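Local coordinates for aminopeptidase N family protein (Idiomarina loihiensis L2TR, PDB 4FGM) that probably acts as a zinc-dependent aminopeptidase of the M61 family, holding a zinc ion and, in this crystal, a maleic acid molecule in its active-site pocket, at residues A[352-357]-A[374-379]; A[338-341]-A[345-348]; A[304-309]-A[417-422]. All blocks are in the same frame, centred on the assembly; numbering follows the deposited sequence.

Contact 1: A[352-357]-A[374-379]; sequences TESSFL and VSYYAK. With MAE (maleic acid), chain B.
A buried hydrogen bond ties Ser-354 of the short helix 351-356 to Val-374, and the ring edge of Tyr-376 packs beside it, in the turn before helix 378-394. The contact lies inside the helical region of the M61 peptidase. Ser-354 OG donates to Val-374 O at 2.7 Å, and the carbonyl points almost straight at the hydroxyl, with a C=O...OG angle of 163°. The hydroxyl can do this because OG lies anti to its own backbone N (chi1 -180°), which carries it off the helix toward the turn. The same OG sits near the plane of the Tyr-376 ring, 3.4 Å from CD2, so one small group meets both a carbonyl and a ring edge. On the same side chain, Ser-354 CB lies 3.9 Å from Val-374 CG1.

Ser-375 OG provides a capping bond in the turn that leads into helix 378-394, accepting from Ala-378 N at 3.1 Å in a nearly straight bond, and more weakly from Tyr-377 N. The capped turn carries Tyr-377, which reaches the ligand pocket, where its OH donates to O1 of maleic acid at 2.6 Å, the oxygen lying at the ring edge. Beside it, the Tyr-376 ring packs close to zinc ligand Glu-307 and meets Phe-362. On the helix side, Ser-355 OG turns instead to Thr-300 O and Leu-303 N.

Contact 2: A[338-341]-A[345-348]; sequences SRVE and GQYQ
Val-340 and Gln-346 form the close-packed half of this contact, in which the end of helix 326-342 meets the 3-10 turn that follows it a few residues later. Gln-346 reaches across with an extended chain: CG is anti to the backbone N (chi1 -174°) and the atoms beyond it continue straight, which brings the amide slantwise across Val-340 in the last turn of the helix. There the methyl Val-340 CG1 lies 3.6 Å from Gln-346 OE1 and 3.7 Å from CD, a nonpolar group set against a flat polar one. Gln-346 NE2 also comes within 3.2 Å of Val-340 O, but the angle is poor and no hydrogen bond results. The other flank of Val-340 packs on Ala-378 and Leu-382 of helix 378-394, placing this side in the helical core of the M61 peptidase.

Toward Glu-341 the fit is looser and wet. Its CB leaves the helix away from the turn, yet a bend at chi2 (-53°) folds the carboxylate back beside the amide, their planes 56° apart and Glu-341 OE1 3.6 Å from Gln-346 NE2. Instead of a direct bond there is a water that donates to Glu-341 OE2 at 2.8 Å and to Gln-346 OE1 at 2.6 Å. At the exposed margin, Tyr-347 merely approaches with its OH. Two acceptors, one on each chain segment, are thus reconciled by a water giving both its protons; the polar side of the contact is therefore joined through one water, with Ser-449 OG as a further hydrogen-bond partner of Glu-341 OE1 and Tyr-347 OH.

Contact 3: A[304-309]-A[417-422]; sequences WFYEGM and IGTADD. With ZN (zinc ion), chain C; MAE (maleic acid), chain B.
Tyr-306 and Thr-419 meet where the loop between helices 401-413 and 423-429 approaches the segment that supplies Glu-307, third zinc ligand beside His-273 and His-277 of the HExxH helix 262-277, in the gluzincin pattern. The direct polar link is one hydrogen bond: Tyr-306 OH donates to Thr-419 OG1 at 2.6 Å. The two side chains reach toward one another from their separate backbones, and OG1 lies at the ring edge, near its plane. The same OG1 is also hydrogen-bonded to Gln-302 OE1, so the threonine hydroxyl has two partners.

A water makes a second bridge, accepting from Trp-304 NE1 at 2.8 Å in the plane of the indole and donating to Asp-421 O.

Aromatic packing lies within the helical segment itself. Phe-305 CD1 sits 3.6 Å above the centre of one Tyr-306 ring face, while Met-309 CG, of a selenomethionine, lies over one face of the Phe-305 ring, displaced toward its rim.

Metal coordination comes from the residue after Tyr-306. Glu-307, bent at chi2 (-54°), turns its carboxylate to the zinc ion, which also takes maleic acid O2 at 2.3 Å; Glu-307 OE1 binds the metal at 2.2 Å, and OE2 lies 2.6 Å from maleic acid O1.

All three contacts lie on one side of the chain's centre. Contacts 1 and 2 have centres about 11 Å apart, contacts 1 and 3 about 12 Å, and contacts 2 and 3 about 21 Å, so contact 1 is the middle member. It meets contact 2 where Lys-379 N nears Val-340 CG2, joining helices 378-394 and 326-342, and contact 3 where Thr-352 CG2 packs on Trp-304 CD1. Along the chain, contact 2 is complete before contact 1 begins, and both fall between the two halves of contact 3. Residues 304-422 thus bring zinc ligand Glu-307 and ligand-binding Tyr-377 together at one pocket, while contact 2 belongs to the helix packing behind it.

Contact 1: A[352-357]-A[374-379]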
loop_
_atom_site.group_PDB
_atom_site.type_symbol
_atom_site.label_atom_id
_atom_site.label_comp_id
_atom_site.label_asym_id
_atom_site.label_seq_id
_atom_site.Cartn_x
_atom_site.Cartn_y
_atom_site.Cartn_z
ATOM N N THR A 352 -7.262 -15.605 4.748
ATOM C CA THR A 352 -8.478 -14.908 5.145
ATOM C C THR A 352 -8.367 -14.451 6.591
ATOM O O THR A 352 -8.860 -13.383 6.959
ATOM C CB THR A 352 -9.726 -15.803 4.993
ATOM O OG1 THR A 352 -9.488 -17.077 5.607
ATOM C CG2 THR A 352 -10.057 -15.990 3.526
ATOM N N GLU A 353 -7.722 -15.273 7.409
ATOM C CA GLU A 353 -7.519 -14.951 8.818
ATOM C C GLU A 353 -6.626 -13.709 8.918
ATOM O O GLU A 353 -6.860 -12.834 9.745
ATOM C CB GLU A 353 -6.871 -16.143 9.534
ATOM C CG GLU A 353 -6.485 -15.899 10.976
ATOM C CD GLU A 353 -5.811 -17.111 11.605
ATOM O OE1 GLU A 353 -5.519 -18.083 10.863
ATOM O OE2 GLU A 353 -5.569 -17.085 12.835
ATOM N N SER A 354 -5.617 -13.636 8.054
ATOM C CA SER A 354 -4.692 -12.507 8.036
ATOM C C SER A 354 -5.416 -11.206 7.672
ATOM O O SER A 354 -5.144 -10.149 8.255
ATOM C CB SER A 354 -3.559 -12.769 7.036
ATOM O OG SER A 354 -2.639 -11.693 6.999
ATOM N N SER A 355 -6.330 -11.288 6.706
ATOM C CA SER A 355 -7.102 -10.127 6.278
ATOM C C SER A 355 -7.962 -9.655 7.445
ATOM O O SER A 355 -8.011 -8.464 7.768
ATOM C CB SER A 355 -8.002 -10.504 5.097
ATOM O OG SER A 355 -8.935 -9.480 4.788
ATOM N N PHE A 356 -8.630 -10.615 8.075
ATOM C CA PHE A 356 -9.515 -10.353 9.198
ATOM C C PHE A 356 -8.798 -9.618 10.329
ATOM O O PHE A 356 -9.346 -8.686 10.908
ATOM C CB PHE A 356 -10.105 -11.686 9.707
ATOM C CG PHE A 356 -11.202 -11.521 10.726
ATOM C CD1 PHE A 356 -10.903 -11.367 12.076
ATOM C CD2 PHE A 356 -12.534 -11.477 10.328
ATOM C CE1 PHE A 356 -11.916 -11.163 13.017
ATOM C CE2 PHE A 356 -13.553 -11.274 11.255
ATOM C CZ PHE A 356 -13.245 -11.118 12.604
ATOM N N LEU A 357 -7.577 -10.042 10.639
ATOM C CA LEU A 357 -6.796 -9.431 11.706
ATOM C C LEU A 357 -5.775 -8.417 11.189
ATOM O O LEU A 357 -4.713 -8.235 11.791
ATOM C CB LEU A 357 -6.064 -10.511 12.512
ATOM C CG LEU A 357 -6.732 -11.261 13.673
ATOM C CD1 LEU A 357 -8.151 -10.781 13.884
ATOM C CD2 LEU A 357 -6.692 -12.759 13.392
ATOM N N VAL A 374 0.899 -14.530 7.615
ATOM C CA VAL A 374 1.088 -14.669 6.180
ATOM C C VAL A 374 0.605 -13.364 5.555
ATOM O O VAL A 374 -0.246 -12.685 6.121
ATOM C CB VAL A 374 0.291 -15.876 5.625
ATOM C CG1 VAL A 374 -1.209 -15.604 5.691
ATOM C CG2 VAL A 374 0.741 -16.181 4.199
ATOM N N SER A 375 1.157 -12.999 4.407
ATOM C CA SER A 375 0.773 -11.757 3.746
ATOM C C SER A 375 -0.412 -11.966 2.812
ATOM O O SER A 375 -0.331 -12.750 1.860
ATOM C CB SER A 375 1.959 -11.202 2.949
ATOM O OG SER A 375 1.625 -9.997 2.280
ATOM N N TYR A 376 -1.517 -11.277 3.080
ATOM C CA TYR A 376 -2.683 -11.405 2.213
ATOM C C TYR A 376 -2.390 -10.679 0.908
ATOM O O TYR A 376 -3.111 -10.831 -0.081
ATOM C CB TYR A 376 -3.948 -10.859 2.891
ATOM C CG TYR A 376 -3.842 -9.467 3.482
ATOM C CD1 TYR A 376 -3.933 -8.331 2.673
ATOM C CD2 TYR A 376 -3.692 -9.288 4.863
ATOM C CE1 TYR A 376 -3.883 -7.051 3.224
ATOM C CE2 TYR A 376 -3.639 -8.013 5.426
ATOM C CZ TYR A 376 -3.737 -6.899 4.600
ATOM O OH TYR A 376 -3.692 -5.640 5.151
ATOM N N TYR A 377 -1.305 -9.906 0.905
ATOM C CA TYR A 377 -0.869 -9.193 -0.290
ATOM C C TYR A 377 -0.161 -10.199 -1.186
ATOM O O TYR A 377 -0.580 -10.455 -2.314
ATOM C CB TYR A 377 0.142 -8.097 0.060
ATOM C CG TYR A 377 -0.444 -6.801 0.541
ATOM C CD1 TYR A 377 -0.902 -5.842 -0.364
ATOM C CD2 TYR A 377 -0.515 -6.512 1.901
ATOM C CE1 TYR A 377 -1.410 -4.623 0.077
ATOM C CE2 TYR A 377 -1.022 -5.299 2.351
ATOM C CZ TYR A 377 -1.462 -4.362 1.433
ATOM O OH TYR A 377 -1.926 -3.153 1.872
ATOM N N ALA A 378 0.925 -10.762 -0.658
ATOM C CA ALA A 378 1.752 -11.720 -1.391
ATOM C C ALA A 378 1.052 -13.035 -1.708
ATOM O O ALA A 378 1.049 -13.471 -2.860
ATOM C CB ALA A 378 3.044 -11.986 -0.622
ATOM N N LYS A 379 0.458 -13.673 -0.703
ATOM C CA LYS A 379 -0.225 -14.927 -0.973
ATOM C C LYS A 379 -1.472 -14.684 -1.826
ATOM O O LYS A 379 -1.848 -15.523 -2.647
ATOM C CB LYS A 379 -0.599 -15.653 0.320
ATOM C CG LYS A 379 -1.054 -17.076 0.044
ATOM C CD LYS A 379 -1.272 -17.894 1.298
ATOM C CE LYS A 379 -1.666 -19.322 0.925
ATOM N NZ LYS A 379 -1.845 -20.198 2.120
HETATM C C1 MAE B . -2.442 -0.389 -0.247
HETATM O O1 MAE B . -3.053 -1.352 0.335
HETATM O O2 MAE B . -2.949 0.087 -1.289
HETATM C C2 MAE B . -1.206 0.125 0.384
HETATM C C3 MAE B . -1.011 0.846 1.485
HETATM C C4 MAE B . -2.037 1.332 2.402
HETATM O O3 MAE B . -3.267 1.181 2.273
HETATM O O4 MAE B . -1.588 1.913 3.411
#

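Contact 2: A[338-341]-A[345-348]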
loop_
_atom_site.group_PDB
_atom_site.type_symbol
_atom_site.label_atom_id
_atom_site.label_comp_id
_atom_site.label_asym_id
_atom_site.label_seq_id
_atom_site.Cartn_x
_atom_site.Cartn_y
_atom_site.Cartn_z
ATOM N N SER A 338 9.086 -16.379 -3.509
ATOM C CA SER A 338 10.102 -16.601 -2.485
ATOM C C SER A 338 9.709 -16.052 -1.115
ATOM O O SER A 338 9.970 -16.677 -0.090
ATOM C CB SER A 338 11.427 -15.973 -2.918
ATOM O OG SER A 338 11.843 -16.488 -4.167
ATOM N N ARG A 339 9.079 -14.885 -1.093
ATOM C CA ARG A 339 8.682 -14.287 0.173
ATOM C C ARG A 339 7.609 -15.094 0.893
ATOM O O ARG A 339 7.678 -15.283 2.105
ATOM C CB ARG A 339 8.199 -12.850 -0.042
ATOM C CG ARG A 339 9.263 -11.916 -0.611
ATOM C CD ARG A 339 8.843 -10.465 -0.455
ATOM N NE ARG A 339 7.527 -10.214 -1.036
ATOM C CZ ARG A 339 7.320 -9.759 -2.269
ATOM N NH1 ARG A 339 8.350 -9.495 -3.064
ATOM N NH2 ARG A 339 6.081 -9.567 -2.706
ATOM N N VAL A 340 6.615 -15.572 0.156
ATOM C CA VAL A 340 5.551 -16.349 0.773
ATOM C C VAL A 340 6.089 -17.655 1.345
ATOM O O VAL A 340 5.744 -18.036 2.464
ATOM C CB VAL A 340 4.431 -16.682 -0.243
ATOM C CG1 VAL A 340 3.399 -17.596 0.395
ATOM C CG2 VAL A 340 3.769 -15.399 -0.721
ATOM N N GLU A 341 6.950 -18.321 0.577
ATOM C CA GLU A 341 7.522 -19.604 0.977
ATOM C C GLU A 341 8.649 -19.556 2.007
ATOM O O GLU A 341 9.007 -20.585 2.580
ATOM C CB GLU A 341 8.021 -20.353 -0.261
ATOM C CG GLU A 341 6.938 -20.695 -1.277
ATOM C CD GLU A 341 5.759 -21.428 -0.659
ATOM O OE1 GLU A 341 5.985 -22.308 0.198
ATOM O OE2 GLU A 341 4.606 -21.128 -1.038
ATOM N N GLY A 345 5.212 -18.739 8.963
ATOM C CA GLY A 345 3.939 -18.059 9.167
ATOM C C GLY A 345 2.792 -18.574 8.302
ATOM O O GLY A 345 1.632 -18.579 8.720
ATOM N N GLN A 346 3.116 -19.008 7.088
ATOM C CA GLN A 346 2.112 -19.521 6.165
ATOM C C GLN A 346 1.394 -20.745 6.726
ATOM O O GLN A 346 0.286 -21.065 6.301
ATOM C CB GLN A 346 2.766 -19.888 4.834
ATOM C CG GLN A 346 1.782 -20.288 3.749
ATOM C CD GLN A 346 2.463 -20.544 2.420
ATOM O OE1 GLN A 346 1.806 -20.693 1.396
ATOM N NE2 GLN A 346 3.788 -20.603 2.435
ATOM N N TYR A 347 2.025 -21.427 7.678
ATOM C CA TYR A 347 1.424 -22.615 8.271
ATOM C C TYR A 347 0.778 -22.284 9.611
ATOM O O TYR A 347 0.232 -23.161 10.284
ATOM C CB TYR A 347 2.481 -23.711 8.451
ATOM C CG TYR A 347 3.205 -24.071 7.171
ATOM C CD1 TYR A 347 4.473 -23.557 6.892
ATOM C CD2 TYR A 347 2.604 -24.893 6.214
ATOM C CE1 TYR A 347 5.124 -23.850 5.691
ATOM C CE2 TYR A 347 3.249 -25.191 5.010
ATOM C CZ TYR A 347 4.507 -24.665 4.757
ATOM O OH TYR A 347 5.145 -24.944 3.570
ATOM N N GLN A 348 0.831 -21.010 9.985
ATOM C CA GLN A 348 0.261 -20.545 11.250
ATOM C C GLN A 348 -1.003 -19.711 11.063
ATOM O O GLN A 348 -1.825 -19.595 11.978
ATOM C CB GLN A 348 1.301 -19.709 12.005
ATOM C CG GLN A 348 2.361 -20.529 12.714
ATOM C CD GLN A 348 1.880 -21.042 14.057
ATOM O OE1 GLN A 348 0.676 -21.072 14.328
ATOM N NE2 GLN A 348 2.816 -21.451 14.904
HETATM O O HOH W 1 1.895 -20.578 -1.186
#

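Contact 3: A[304-309]-A[417-422]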
loop_
_atom_site.group_PDB
_atom_site.type_symbol
_atom_site.label_atom_id
_atom_site.label_comp_id
_atom_site.label_asym_id
_atom_site.label_seq_id
_atom_site.Cartn_x
_atom_site.Cartn_y
_atom_site.Cartn_z
ATOM N N TRP A 304 -7.725 -10.525 0.776
ATOM C CA TRP A 304 -6.944 -11.446 -0.053
ATOM C C TRP A 304 -7.296 -11.152 -1.504
ATOM O O TRP A 304 -6.505 -11.379 -2.423
ATOM C CB TRP A 304 -7.294 -12.910 0.253
ATOM C CG TRP A 304 -8.713 -13.302 -0.099
ATOM C CD1 TRP A 304 -9.801 -13.302 0.738
ATOM C CD2 TRP A 304 -9.194 -13.748 -1.375
ATOM N NE1 TRP A 304 -10.921 -13.722 0.062
ATOM C CE2 TRP A 304 -10.580 -14.000 -1.234
ATOM C CE3 TRP A 304 -8.589 -13.961 -2.621
ATOM C CZ2 TRP A 304 -11.369 -14.456 -2.293
ATOM C CZ3 TRP A 304 -9.377 -14.417 -3.678
ATOM C CH2 TRP A 304 -10.753 -14.659 -3.505
ATOM N N PHE A 305 -8.506 -10.645 -1.701
ATOM C CA PHE A 305 -8.976 -10.321 -3.032
ATOM C C PHE A 305 -8.694 -8.856 -3.363
ATOM O O PHE A 305 -8.080 -8.540 -4.390
ATOM C CB PHE A 305 -10.480 -10.634 -3.135
ATOM C CG PHE A 305 -11.109 -10.197 -4.431
ATOM C CD1 PHE A 305 -11.615 -8.898 -4.579
ATOM C CD2 PHE A 305 -11.169 -11.070 -5.514
ATOM C CE1 PHE A 305 -12.173 -8.478 -5.792
ATOM C CE2 PHE A 305 -11.722 -10.666 -6.731
ATOM C CZ PHE A 305 -12.228 -9.364 -6.874
ATOM N N TYR A 306 -9.122 -7.963 -2.482
ATOM C CA TYR A 306 -8.928 -6.541 -2.716
ATOM C C TYR A 306 -7.472 -6.095 -2.723
ATOM O O TYR A 306 -7.117 -5.130 -3.398
ATOM C CB TYR A 306 -9.778 -5.747 -1.722
ATOM C CG TYR A 306 -11.228 -5.840 -2.113
ATOM C CD1 TYR A 306 -11.681 -5.239 -3.293
ATOM C CD2 TYR A 306 -12.122 -6.624 -1.389
ATOM C CE1 TYR A 306 -12.984 -5.428 -3.747
ATOM C CE2 TYR A 306 -13.430 -6.822 -1.837
ATOM C CZ TYR A 306 -13.850 -6.222 -3.021
ATOM O OH TYR A 306 -15.117 -6.444 -3.504
ATOM N N GLU A 307 -6.623 -6.796 -1.984
ATOM C CA GLU A 307 -5.210 -6.456 -1.989
ATOM C C GLU A 307 -4.462 -7.477 -2.844
ATOM O O GLU A 307 -3.565 -7.114 -3.607
ATOM C CB GLU A 307 -4.641 -6.428 -0.568
ATOM C CG GLU A 307 -5.055 -5.205 0.248
ATOM C CD GLU A 307 -4.735 -3.891 -0.451
ATOM O OE1 GLU A 307 -4.022 -3.917 -1.467
ATOM O OE2 GLU A 307 -5.194 -2.834 0.020
ATOM N N GLY A 308 -4.858 -8.748 -2.728
ATOM C CA GLY A 308 -4.222 -9.819 -3.482
ATOM C C GLY A 308 -4.258 -9.672 -4.994
ATOM O O GLY A 308 -3.202 -9.693 -5.638
HETATM N N MSE A 309 -5.458 -9.530 -5.566
HETATM C CA MSE A 309 -5.604 -9.380 -7.014
HETATM C C MSE A 309 -4.792 -8.181 -7.495
HETATM O O MSE A 309 -4.085 -8.252 -8.511
HETATM C CB MSE A 309 -7.077 -9.168 -7.402
HETATM C CG MSE A 309 -8.056 -10.245 -6.930
HETATM SE SE MSE A 309 -7.683 -12.065 -7.554
HETATM C CE MSE A 309 -7.128 -12.840 -5.878
ATOM N N ILE A 417 -23.112 -2.741 -5.285
ATOM C CA ILE A 417 -23.738 -3.853 -4.584
ATOM C C ILE A 417 -22.873 -4.369 -3.441
ATOM O O ILE A 417 -23.370 -4.648 -2.353
ATOM C CB ILE A 417 -24.028 -5.023 -5.563
ATOM C CG1 ILE A 417 -25.107 -4.602 -6.558
ATOM C CG2 ILE A 417 -24.443 -6.272 -4.796
ATOM C CD1 ILE A 417 -26.315 -3.952 -5.908
ATOM N N GLY A 418 -21.578 -4.501 -3.702
ATOM C CA GLY A 418 -20.667 -4.996 -2.687
ATOM C C GLY A 418 -20.511 -6.503 -2.738
ATOM O O GLY A 418 -21.401 -7.214 -3.212
ATOM N N THR A 419 -19.380 -6.994 -2.247
ATOM C CA THR A 419 -19.110 -8.425 -2.238
ATOM C C THR A 419 -19.108 -8.980 -0.821
ATOM O O THR A 419 -18.567 -8.358 0.093
ATOM C CB THR A 419 -17.735 -8.744 -2.870
ATOM O OG1 THR A 419 -16.701 -8.055 -2.152
ATOM C CG2 THR A 419 -17.710 -8.333 -4.327
ATOM N N ALA A 420 -19.730 -10.143 -0.645
ATOM C CA ALA A 420 -19.764 -10.812 0.656
ATOM C C ALA A 420 -18.543 -11.726 0.655
ATOM O O ALA A 420 -17.924 -11.929 -0.395
ATOM C CB ALA A 420 -21.040 -11.630 0.809
ATOM N N ASP A 421 -18.194 -12.280 1.811
ATOM C CA ASP A 421 -17.013 -13.135 1.897
ATOM C C ASP A 421 -16.946 -14.273 0.891
ATOM O O ASP A 421 -15.868 -14.603 0.405
ATOM C CB ASP A 421 -16.862 -13.709 3.305
ATOM C CG ASP A 421 -16.685 -12.633 4.356
ATOM O OD1 ASP A 421 -16.410 -11.474 3.979
ATOM O OD2 ASP A 421 -16.808 -12.951 5.558
ATOM N N ASP A 422 -18.090 -14.859 0.557
ATOM C CA ASP A 422 -18.113 -15.986 -0.377
ATOM C C ASP A 422 -18.551 -15.653 -1.802
ATOM O O ASP A 422 -18.616 -16.536 -2.657
ATOM C CB ASP A 422 -19.001 -17.101 0.189
ATOM C CG ASP A 422 -20.471 -16.723 0.216
ATOM O OD1 ASP A 422 -20.788 -15.550 0.521
ATOM O OD2 ASP A 422 -21.315 -17.604 -0.057
HETATM ZN ZN ZN C . -3.444 -1.924 -2.197
HETATM C C1 MAE B . -2.442 -0.389 -0.247
HETATM O O1 MAE B . -3.053 -1.352 0.335
HETATM O O2 MAE B . -2.949 0.087 -1.289
HETATM C C2 MAE B . -1.206 0.125 0.384
HETATM C C3 MAE B . -1.011 0.846 1.485
HETATM C C4 MAE B . -2.037 1.332 2.402
HETATM O O3 MAE B . -3.267 1.181 2.273
HETATM O O4 MAE B . -1.588 1.913 3.411
HETATM O O HOH W 2 -13.241 -14.175 1.496
#